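Enoyl-CoA hydratase (Mycolicibacterium smegmatis, PDB 7MCM) catalyses the reversible hydration of the double bond of enoyl-CoA to 3-hydroxyacyl-CoA, a step of fatty acid metabolism. Local coordinates at the interface of chains A and B. Coordinates in Å, arbitrary orientation; residue numbers count along the deposited sequence, not the author numbering. Chains: chain A/B, Enoyl-CoA hydratase.

Contact 1: the interface of chains A and B. Residues chain A 96, 100, 152-153; chain B 232, 235.
Two polar bonds from A:Gln96 and A:Arg100 flank the side chain of B:Leu235 at this interface between two copies of a crotonase-family subunit. The first is a hydrogen bond: the amide NE2 of A:Gln96 gives an N-H to the backbone carbonyl O of B:Leu235 at 2.8 Å, nearly straight (166° at H). The acceptor lies in the plane of the glutamine amide, whereas the donor is tilted from the carbonyl plane. A stretched chain beyond CG (chi2 -174°) carries the amide of A:Gln96 past the leucine, the two side chains running in opposite directions.

The second is a salt bridge. NH1 of A:Arg100 meets carboxylate OD1 of B:Asp232 at 3.1 Å with a straight N-H (170° at H), and the oxygen sits at the edge of the guanidinium, in its plane. The arginine is extended from CG to NE, and the aspartate arrives at about a right angle to it.

Apolar contacts divide the leucine's branches. CD1 of B:Leu235 covers one guanidinium face toward its rim, 3.5 Å from CZ of A:Arg100. CD2 packs 3.7 Å from CA of A:Gly153 and 3.8 Å from the amide carbon CD of A:Gln96, with the backbone O of A:Asp152 also close.

In the fold, B:Asp232 and B:Leu235 lie on the last helix of chain B, 231-241, which docks against helix 97-104, the preceding 3-10 turn 94-96 and the loop just before helix 154-162 of chain A.

Contact 2: the interface of chains A and B. Residues chain A 164, 168; chain B 129, 223-224, 227.
With CG turned away from the backbone N (chi1 -159°) and the indole set across the CA-CB bond (chi2 85°), A:Trp164 reaches from the start of helix 164-173 to B:Arg227 and B:Asp129. The crotonase-like subunit thus plants a tryptophan between helix 213-228 and the loop before strand 130-134 of its neighbour.

One face of the indole carries the aliphatic part of B:Arg227, with CG 3.7 Å from ring carbon CD1 and CD 4.0 Å from CE2, toward the rim. The arginine bends at chi3, and its guanidinium is turned well away from parallel with the ring. The opposite face has A:Ala168 CB, one helical turn along in the same chain.

Both ends of the ring are met in plane. At the six-membered end, CZ3 of A:Trp164 lies 3.6 Å from CA of B:Asp129. At the pyrrole end, indole N-H NE1 points straight (171° at H) at the backbone O of B:Leu223, but at 3.3 Å this hydrogen bond is weak. Between them, CZ2 of A:Trp164 touches CD2 of B:Leu224 at 3.8 Å and CB of B:Leu223 at 3.9 Å. That same methyl of B:Leu224 lies over the centre of the B:Arg227 guanidinium, a second-shell contact within chain B that backs the arginine.

Contact 3: the interface of chains A and B. Residues chain A 100, 103; chain B 231-232, 235.
The bond from A:Arg100 NH1 to B:Asp232 OD1, at 3.1 Å, forms one border of this patch, with the guanidinium and carboxylate planes 37° apart. The aspartate stands in the first turn of helix 231-241, whose N-terminal end would be expected to favour its negative charge.

The other border is apolar and joins A:Gln103 to B:Leu231, whose side chains come from opposite directions. A:Gln103 lies three residues beyond A:Arg100 on helix 97-104. The bend at chi2 (-49°) folds its amide back, and the turn at chi3 presents a face of it to the leucine. B:Leu231, the first residue of its helix, has CG opposite its backbone N (chi1 176°), which carries the branched end toward chain A, where CD2 makes the contact.

B:Leu231 and B:Leu235 are one helical turn apart and face chain A together: CG of B:Leu231 is 4.0 Å from CD1 of B:Leu235. A small leucine ridge therefore lies between the arginine and the glutamine of the partner helix, in an interface that probably belongs to the family's oligomer. Methyl CD2 of B:Leu231 sits over the glutamine amide, 3.6 Å from CG of A:Gln103, 3.7 Å from its CD and 3.8 Å from its OE1.

Contact 4: the interface of chains A and B. Residues chain A 165, 169; chain B 129-131, 189.
A:Glu169 and B:Leu130 touch through carbon, CB of the glutamate lying 3.8 Å from the CD2 methyl of the leucine. That methyl also rests 3.7 Å from the backbone O of A:Ala165, within a helix-against-strand contact of two crotonase-family subunits. A:Ala165, one turn before the glutamate, sets its CB among polar atoms. This CB of A:Ala165 is 3.6 Å from the backbone O of B:Asp129. CB of A:Ala165 is also 4.0 Å from the amide OD1 of B:Asn189. NH2 of B:Arg131, whose chain is bent at chi2 and chi3, comes close to the same methyl group.

Farther out the contact becomes polar. A:Glu169 is extended, with CG opposite its backbone N (chi1 177°), and this sends the carboxylate past the side chain of B:Asn189, which runs the other way. OE1 and ND2 do not bond directly. Water 1 bridges them instead, 2.6 Å from carboxylate OE1 of A:Glu169 and 2.6 Å from amide ND2 of B:Asn189, the latter link nearly straight (172° at H). The carboxylate and amide planes are 32° apart.

A:Ala165 and A:Glu169 belong to helix 164-173, which faces the beginning of strand 130-134 in chain B, the residue just before it, and the loop between helix 179-185 and strand 191-192.

Contact 1: the interface of chains A and B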
ATOM      1  N   GLN A  96      21.102 -11.306   1.116  1.00 42.82           N
ATOM      2  CA  GLN A  96      19.691 -11.310   0.761  1.00 46.31           C
ATOM      3  C   GLN A  96      19.325 -12.390  -0.259  1.00 47.27           C
ATOM      4  O   GLN A  96      18.149 -12.507  -0.605  1.00 40.97           O
ATOM      5  CB  GLN A  96      19.273  -9.923   0.257  1.00 48.91           C
ATOM      6  CG  GLN A  96      19.334  -8.859   1.372  1.00 45.65           C
ATOM      7  CD  GLN A  96      18.783  -7.498   0.961  1.00 48.94           C
ATOM      8  OE1 GLN A  96      18.426  -7.284  -0.199  1.00 43.19           O
ATOM      9  NE2 GLN A  96      18.735  -6.560   1.917  1.00 35.58           N
ATOM     10  N   ARG A 100      15.580 -14.158  -0.507  1.00 38.31           N
ATOM     11  CA  ARG A 100      14.852 -14.130  -1.769  1.00 37.84           C
ATOM     12  C   ARG A 100      14.565 -15.535  -2.283  1.00 43.29           C
ATOM     13  O   ARG A 100      13.546 -15.752  -2.952  1.00 41.92           O
ATOM     14  CB  ARG A 100      15.603 -13.293  -2.806  1.00 43.13           C
ATOM     15  CG  ARG A 100      15.617 -11.795  -2.471  1.00 41.70           C
ATOM     16  CD  ARG A 100      16.030 -10.956  -3.667  1.00 47.98           C
ATOM     17  NE  ARG A 100      16.113  -9.536  -3.334  1.00 59.22           N
ATOM     18  CZ  ARG A 100      15.074  -8.709  -3.270  1.00 54.22           C
ATOM     19  NH1 ARG A 100      13.837  -9.129  -3.496  1.00 49.46           N
ATOM     20  NH2 ARG A 100      15.280  -7.428  -2.966  1.00 54.08           N
ATOM     21  N   ASP A 152      19.194  -8.694   6.257  1.00 32.82           N
ATOM     22  CA  ASP A 152      18.583  -9.700   5.397  1.00 37.23           C
ATOM     23  C   ASP A 152      17.058  -9.643   5.392  1.00 35.72           C
ATOM     24  O   ASP A 152      16.420 -10.559   4.865  1.00 36.98           O
ATOM     25  CB  ASP A 152      19.051 -11.092   5.825  1.00 30.95           C
ATOM     26  CG  ASP A 152      18.769 -11.374   7.285  1.00 35.36           C
ATOM     27  OD1 ASP A 152      18.098 -10.539   7.937  1.00 36.82           O
ATOM     28  OD2 ASP A 152      19.251 -12.410   7.795  1.00 40.85           O
ATOM     29  N   GLY A 153      16.456  -8.596   5.955  1.00 33.61           N
ATOM     30  CA  GLY A 153      15.010  -8.489   5.985  1.00 28.47           C
ATOM     31  C   GLY A 153      14.347  -9.031   7.233  1.00 35.95           C
ATOM     32  O   GLY A 153      13.107  -9.070   7.292  1.00 30.95           O
TER
ATOM     33  N   ASP B 232      10.208  -5.773  -0.286  1.00 32.95           N
ATOM     34  CA  ASP B 232      11.243  -5.201  -1.152  1.00 38.81           C
ATOM     35  C   ASP B 232      11.756  -3.860  -0.618  1.00 40.21           C
ATOM     36  O   ASP B 232      12.958  -3.578  -0.679  1.00 36.92           O
ATOM     37  CB  ASP B 232      10.713  -5.031  -2.575  1.00 38.72           C
ATOM     38  CG  ASP B 232      10.626  -6.344  -3.316  1.00 47.61           C
ATOM     39  OD1 ASP B 232      11.430  -7.246  -2.997  1.00 56.12           O
ATOM     40  OD2 ASP B 232       9.771  -6.478  -4.216  1.00 61.21           O
ATOM     41  N   LEU B 235      14.023  -4.610   2.324  1.00 31.08           N
ATOM     42  CA  LEU B 235      15.300  -5.170   1.878  1.00 37.78           C
ATOM     43  C   LEU B 235      16.214  -4.095   1.298  1.00 33.65           C
ATOM     44  O   LEU B 235      17.426  -4.106   1.536  1.00 35.39           O
ATOM     45  CB  LEU B 235      15.064  -6.274   0.847  1.00 32.86           C
ATOM     46  CG  LEU B 235      14.433  -7.577   1.336  1.00 33.86           C
ATOM     47  CD1 LEU B 235      14.148  -8.482   0.130  1.00 39.59           C
ATOM     48  CD2 LEU B 235      15.334  -8.284   2.322  1.00 35.27           C
TER

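Contact 2: the interface of chains A and B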
ATOM      1  N   TRP A 164       4.724  -6.398  17.198  1.00 29.96           N
ATOM      2  CA  TRP A 164       5.737  -5.365  17.048  1.00 33.88           C
ATOM      3  C   TRP A 164       6.496  -5.112  18.350  1.00 33.42           C
ATOM      4  O   TRP A 164       7.720  -4.924  18.327  1.00 30.27           O
ATOM      5  CB  TRP A 164       5.086  -4.099  16.522  1.00 38.66           C
ATOM      6  CG  TRP A 164       6.073  -3.199  15.887  1.00 48.25           C
ATOM      7  CD1 TRP A 164       6.526  -3.241  14.589  1.00 41.88           C
ATOM      8  CD2 TRP A 164       6.761  -2.119  16.523  1.00 39.19           C
ATOM      9  NE1 TRP A 164       7.441  -2.231  14.383  1.00 43.73           N
ATOM     10  CE2 TRP A 164       7.603  -1.532  15.553  1.00 43.70           C
ATOM     11  CE3 TRP A 164       6.744  -1.589  17.820  1.00 43.48           C
ATOM     12  CZ2 TRP A 164       8.406  -0.438  15.836  1.00 44.75           C
ATOM     13  CZ3 TRP A 164       7.547  -0.503  18.099  1.00 38.85           C
ATOM     14  CH2 TRP A 164       8.373   0.057  17.112  1.00 50.26           C
ATOM     15  N   ALA A 168      10.483  -5.472  18.768  1.00 27.61           N
ATOM     16  CA  ALA A 168      11.301  -4.366  19.238  1.00 30.11           C
ATOM     17  C   ALA A 168      12.192  -4.812  20.387  1.00 28.42           C
ATOM     18  O   ALA A 168      13.396  -4.526  20.405  1.00 29.43           O
ATOM     19  CB  ALA A 168      10.408  -3.195  19.663  1.00 30.28           C
TER
ATOM     20  N   ASP B 129       6.790   2.177  22.020  1.00 29.24           N
ATOM     21  CA  ASP B 129       7.304   0.968  21.380  1.00 31.31           C
ATOM     22  C   ASP B 129       7.018  -0.278  22.214  1.00 30.58           C
ATOM     23  O   ASP B 129       6.707  -1.344  21.667  1.00 29.47           O
ATOM     24  CB  ASP B 129       8.812   1.119  21.146  1.00 32.08           C
ATOM     25  CG  ASP B 129       9.148   2.306  20.244  1.00 35.49           C
ATOM     26  OD1 ASP B 129       8.645   2.345  19.107  1.00 43.12           O
ATOM     27  OD2 ASP B 129       9.894   3.214  20.661  1.00 38.32           O
ATOM     28  N   LEU B 223      12.650  -1.016  11.937  1.00 35.25           N
ATOM     29  CA  LEU B 223      11.407  -1.614  12.424  1.00 36.33           C
ATOM     30  C   LEU B 223      10.202  -0.759  12.055  1.00 37.37           C
ATOM     31  O   LEU B 223       9.150  -1.289  11.672  1.00 37.97           O
ATOM     32  CB  LEU B 223      11.475  -1.816  13.936  1.00 35.13           C
ATOM     33  CG  LEU B 223      12.291  -3.011  14.422  1.00 33.83           C
ATOM     34  CD1 LEU B 223      12.687  -2.849  15.882  1.00 34.89           C
ATOM     35  CD2 LEU B 223      11.474  -4.296  14.206  1.00 37.01           C
ATOM     36  N   LEU B 224      10.340   0.568  12.160  1.00 34.26           N
ATOM     37  CA  LEU B 224       9.253   1.468  11.779  1.00 39.30           C
ATOM     38  C   LEU B 224       8.889   1.288  10.314  1.00 44.70           C
ATOM     39  O   LEU B 224       7.702   1.203   9.962  1.00 40.23           O
ATOM     40  CB  LEU B 224       9.657   2.915  12.054  1.00 37.80           C
ATOM     41  CG  LEU B 224       9.626   3.297  13.538  1.00 45.44           C
ATOM     42  CD1 LEU B 224       9.955   4.773  13.708  1.00 49.70           C
ATOM     43  CD2 LEU B 224       8.268   2.964  14.177  1.00 44.11           C
ATOM     44  N   ARG B 227       6.584  -1.772   9.494  1.00 49.67           N
ATOM     45  CA  ARG B 227       5.160  -1.749   9.811  0.53 51.10           C
ATOM     46  C   ARG B 227       4.308  -1.579   8.566  1.00 50.38           C
ATOM     47  O   ARG B 227       3.209  -2.137   8.485  1.00 56.00           O
ATOM     48  CB  ARG B 227       4.843  -0.626  10.799  0.53 49.23           C
ATOM     49  CG  ARG B 227       5.584  -0.725  12.099  0.53 48.21           C
ATOM     50  CD  ARG B 227       5.019   0.243  13.129  0.53 47.92           C
ATOM     51  NE  ARG B 227       4.998   1.630  12.678  0.53 44.78           N
ATOM     52  CZ  ARG B 227       4.942   2.668  13.503  0.53 43.94           C
ATOM     53  NH1 ARG B 227       5.006   2.509  14.815  0.53 38.95           N
ATOM     54  NH2 ARG B 227       4.814   3.893  13.002  0.53 40.55           N
TER

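Contact 3: the interface of chains A and B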
ATOM      1  N   ARG A 100      15.580 -14.158  -0.507  1.00 38.31           N
ATOM      2  CA  ARG A 100      14.852 -14.130  -1.769  1.00 37.84           C
ATOM      3  C   ARG A 100      14.565 -15.535  -2.283  1.00 43.29           C
ATOM      4  O   ARG A 100      13.546 -15.752  -2.952  1.00 41.92           O
ATOM      5  CB  ARG A 100      15.603 -13.293  -2.806  1.00 43.13           C
ATOM      6  CG  ARG A 100      15.617 -11.795  -2.471  1.00 41.70           C
ATOM      7  CD  ARG A 100      16.030 -10.956  -3.667  1.00 47.98           C
ATOM      8  NE  ARG A 100      16.113  -9.536  -3.334  1.00 59.22           N
ATOM      9  CZ  ARG A 100      15.074  -8.709  -3.270  1.00 54.22           C
ATOM     10  NH1 ARG A 100      13.837  -9.129  -3.496  1.00 49.46           N
ATOM     11  NH2 ARG A 100      15.280  -7.428  -2.966  1.00 54.08           N
ATOM     12  N   GLN A 103      11.440 -16.618  -0.636  1.00 38.83           N
ATOM     13  CA  GLN A 103      10.230 -15.970  -1.131  1.00 41.81           C
ATOM     14  C   GLN A 103       9.717 -16.626  -2.405  1.00 44.46           C
ATOM     15  O   GLN A 103       8.509 -16.606  -2.666  1.00 47.74           O
ATOM     16  CB  GLN A 103      10.458 -14.478  -1.362  1.00 41.06           C
ATOM     17  CG  GLN A 103      10.625 -13.720  -0.050  1.00 47.97           C
ATOM     18  CD  GLN A 103       9.540 -14.023   0.988  1.00 51.79           C
ATOM     19  OE1 GLN A 103       8.353 -13.742   0.787  1.00 50.16           O
ATOM     20  NE2 GLN A 103       9.962 -14.611   2.118  1.00 47.52           N
TER
ATOM     21  N   LEU B 231       8.090  -5.994   1.584  1.00 33.66           N
ATOM     22  CA  LEU B 231       9.361  -6.658   1.841  1.00 34.89           C
ATOM     23  C   LEU B 231      10.479  -6.049   0.998  1.00 33.75           C
ATOM     24  O   LEU B 231      11.584  -5.809   1.502  1.00 32.49           O
ATOM     25  CB  LEU B 231       9.234  -8.154   1.564  1.00 33.67           C
ATOM     26  CG  LEU B 231      10.518  -8.977   1.686  1.00 33.18           C
ATOM     27  CD1 LEU B 231      11.077  -8.847   3.068  1.00 32.55           C
ATOM     28  CD2 LEU B 231      10.223 -10.438   1.343  1.00 38.85           C
ATOM     29  N   ASP B 232      10.208  -5.773  -0.286  1.00 32.95           N
ATOM     30  CA  ASP B 232      11.243  -5.201  -1.152  1.00 38.81           C
ATOM     31  C   ASP B 232      11.756  -3.860  -0.618  1.00 40.21           C
ATOM     32  O   ASP B 232      12.958  -3.578  -0.679  1.00 36.92           O
ATOM     33  CB  ASP B 232      10.713  -5.031  -2.575  1.00 38.72           C
ATOM     34  CG  ASP B 232      10.626  -6.344  -3.316  1.00 47.61           C
ATOM     35  OD1 ASP B 232      11.430  -7.246  -2.997  1.00 56.12           O
ATOM     36  OD2 ASP B 232       9.771  -6.478  -4.216  1.00 61.21           O
ATOM     37  N   LEU B 235      14.023  -4.610   2.324  1.00 31.08           N
ATOM     38  CA  LEU B 235      15.300  -5.170   1.878  1.00 37.78           C
ATOM     39  C   LEU B 235      16.214  -4.095   1.298  1.00 33.65           C
ATOM     40  O   LEU B 235      17.426  -4.106   1.536  1.00 35.39           O
ATOM     41  CB  LEU B 235      15.064  -6.274   0.847  1.00 32.86           C
ATOM     42  CG  LEU B 235      14.433  -7.577   1.336  1.00 33.86           C
ATOM     43  CD1 LEU B 235      14.148  -8.482   0.130  1.00 39.59           C
ATOM     44  CD2 LEU B 235      15.334  -8.284   2.322  1.00 35.27           C
TER

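Contact 4: the interface of chains A and B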
ATOM      1  N   ALA A 165       5.804  -5.112  19.500  1.00 29.59           N
ATOM      2  CA  ALA A 165       6.492  -4.814  20.760  1.00 31.99           C
ATOM      3  C   ALA A 165       7.560  -5.861  21.087  1.00 29.50           C
ATOM      4  O   ALA A 165       8.639  -5.509  21.570  1.00 28.32           O
ATOM      5  CB  ALA A 165       5.499  -4.692  21.913  1.00 30.47           C
ATOM      6  N   GLU A 169      11.623  -5.543  21.351  1.00 30.08           N
ATOM      7  CA  GLU A 169      12.436  -6.034  22.459  1.00 33.38           C
ATOM      8  C   GLU A 169      13.588  -6.885  21.947  1.00 27.03           C
ATOM      9  O   GLU A 169      14.733  -6.718  22.379  1.00 28.87           O
ATOM     10  CB  GLU A 169      11.586  -6.824  23.458  1.00 31.46           C
ATOM     11  CG  GLU A 169      12.399  -7.417  24.607  1.00 31.27           C
ATOM     12  CD  GLU A 169      11.551  -8.225  25.579  1.00 41.95           C
ATOM     13  OE1 GLU A 169      10.311  -8.149  25.485  1.00 42.26           O
ATOM     14  OE2 GLU A 169      12.118  -8.969  26.406  1.00 39.13           O
TER
ATOM     15  N   ASP B 129       6.790   2.177  22.020  1.00 29.24           N
ATOM     16  CA  ASP B 129       7.304   0.968  21.380  1.00 31.31           C
ATOM     17  C   ASP B 129       7.018  -0.278  22.214  1.00 30.58           C
ATOM     18  O   ASP B 129       6.707  -1.344  21.667  1.00 29.47           O
ATOM     19  CB  ASP B 129       8.812   1.119  21.146  1.00 32.08           C
ATOM     20  CG  ASP B 129       9.148   2.306  20.244  1.00 35.49           C
ATOM     21  OD1 ASP B 129       8.645   2.345  19.107  1.00 43.12           O
ATOM     22  OD2 ASP B 129       9.894   3.214  20.661  1.00 38.32           O
ATOM     23  N   LEU B 130       7.125  -0.158  23.532  1.00 30.16           N
ATOM     24  CA  LEU B 130       6.989  -1.257  24.482  1.00 37.30           C
ATOM     25  C   LEU B 130       6.165  -0.753  25.653  1.00 32.17           C
ATOM     26  O   LEU B 130       6.271   0.416  26.021  1.00 31.90           O
ATOM     27  CB  LEU B 130       8.360  -1.729  25.039  1.00 33.09           C
ATOM     28  CG  LEU B 130       9.416  -2.321  24.113  1.00 41.83           C
ATOM     29  CD1 LEU B 130      10.633  -1.441  24.084  1.00 43.02           C
ATOM     30  CD2 LEU B 130       9.795  -3.711  24.572  1.00 44.89           C
ATOM     31  N   ARG B 131       5.349  -1.624  26.241  1.00 31.60           N
ATOM     32  CA  ARG B 131       4.608  -1.282  27.451  1.00 33.78           C
ATOM     33  C   ARG B 131       4.889  -2.304  28.542  1.00 33.39           C
ATOM     34  O   ARG B 131       4.894  -3.512  28.288  1.00 31.25           O
ATOM     35  CB  ARG B 131       3.094  -1.228  27.205  1.00 33.06           C
ATOM     36  CG  ARG B 131       2.567   0.037  26.526  1.00 29.06           C
ATOM     37  CD  ARG B 131       1.329  -0.314  25.667  1.00 26.71           C
ATOM     38  NE  ARG B 131       1.695  -1.282  24.634  1.00 28.91           N
ATOM     39  CZ  ARG B 131       2.396  -0.992  23.543  1.00 31.02           C
ATOM     40  NH1 ARG B 131       2.837   0.236  23.308  1.00 26.22           N
ATOM     41  NH2 ARG B 131       2.653  -1.957  22.660  1.00 26.77           N
ATOM     42  N   ASN B 189       4.021  -6.127  28.152  1.00 34.54           N
ATOM     43  CA  ASN B 189       4.981  -7.231  28.121  1.00 37.39           C
ATOM     44  C   ASN B 189       5.229  -7.846  29.491  1.00 40.02           C
ATOM     45  O   ASN B 189       5.655  -9.007  29.574  1.00 38.52           O
ATOM     46  CB  ASN B 189       6.334  -6.772  27.553  1.00 37.76           C
ATOM     47  CG  ASN B 189       6.299  -6.509  26.052  1.00 41.05           C
ATOM     48  OD1 ASN B 189       5.252  -6.574  25.427  1.00 42.98           O
ATOM     49  ND2 ASN B 189       7.468  -6.234  25.465  1.00 40.22           N
TER
HETATM   50  O   HOH W   1       9.513  -6.238  27.010  1.00 40.33           O

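Contact 1 and contact 3 are one continuous patch, their C-alpha centres about 4 Å apart and A:Arg100, B:Asp232 and B:Leu235 common to both. Contact 2 and contact 4 form a second patch, about 9 Å between centres, joined by B:Asp129 and by helix 164-173 of chain A. The patches are separated by about 17 Å (contacts 1 and 2) to 25 Å (contacts 1 and 4). Chain B helices 213-228 (contact 2) and 231-241 (contacts 1 and 3) connect the patches. Docking by these helices, extended at contact 4 by strand 130-134 and nearby loops, fits the trimers typical of crotonases; the deposited assembly holds six copies.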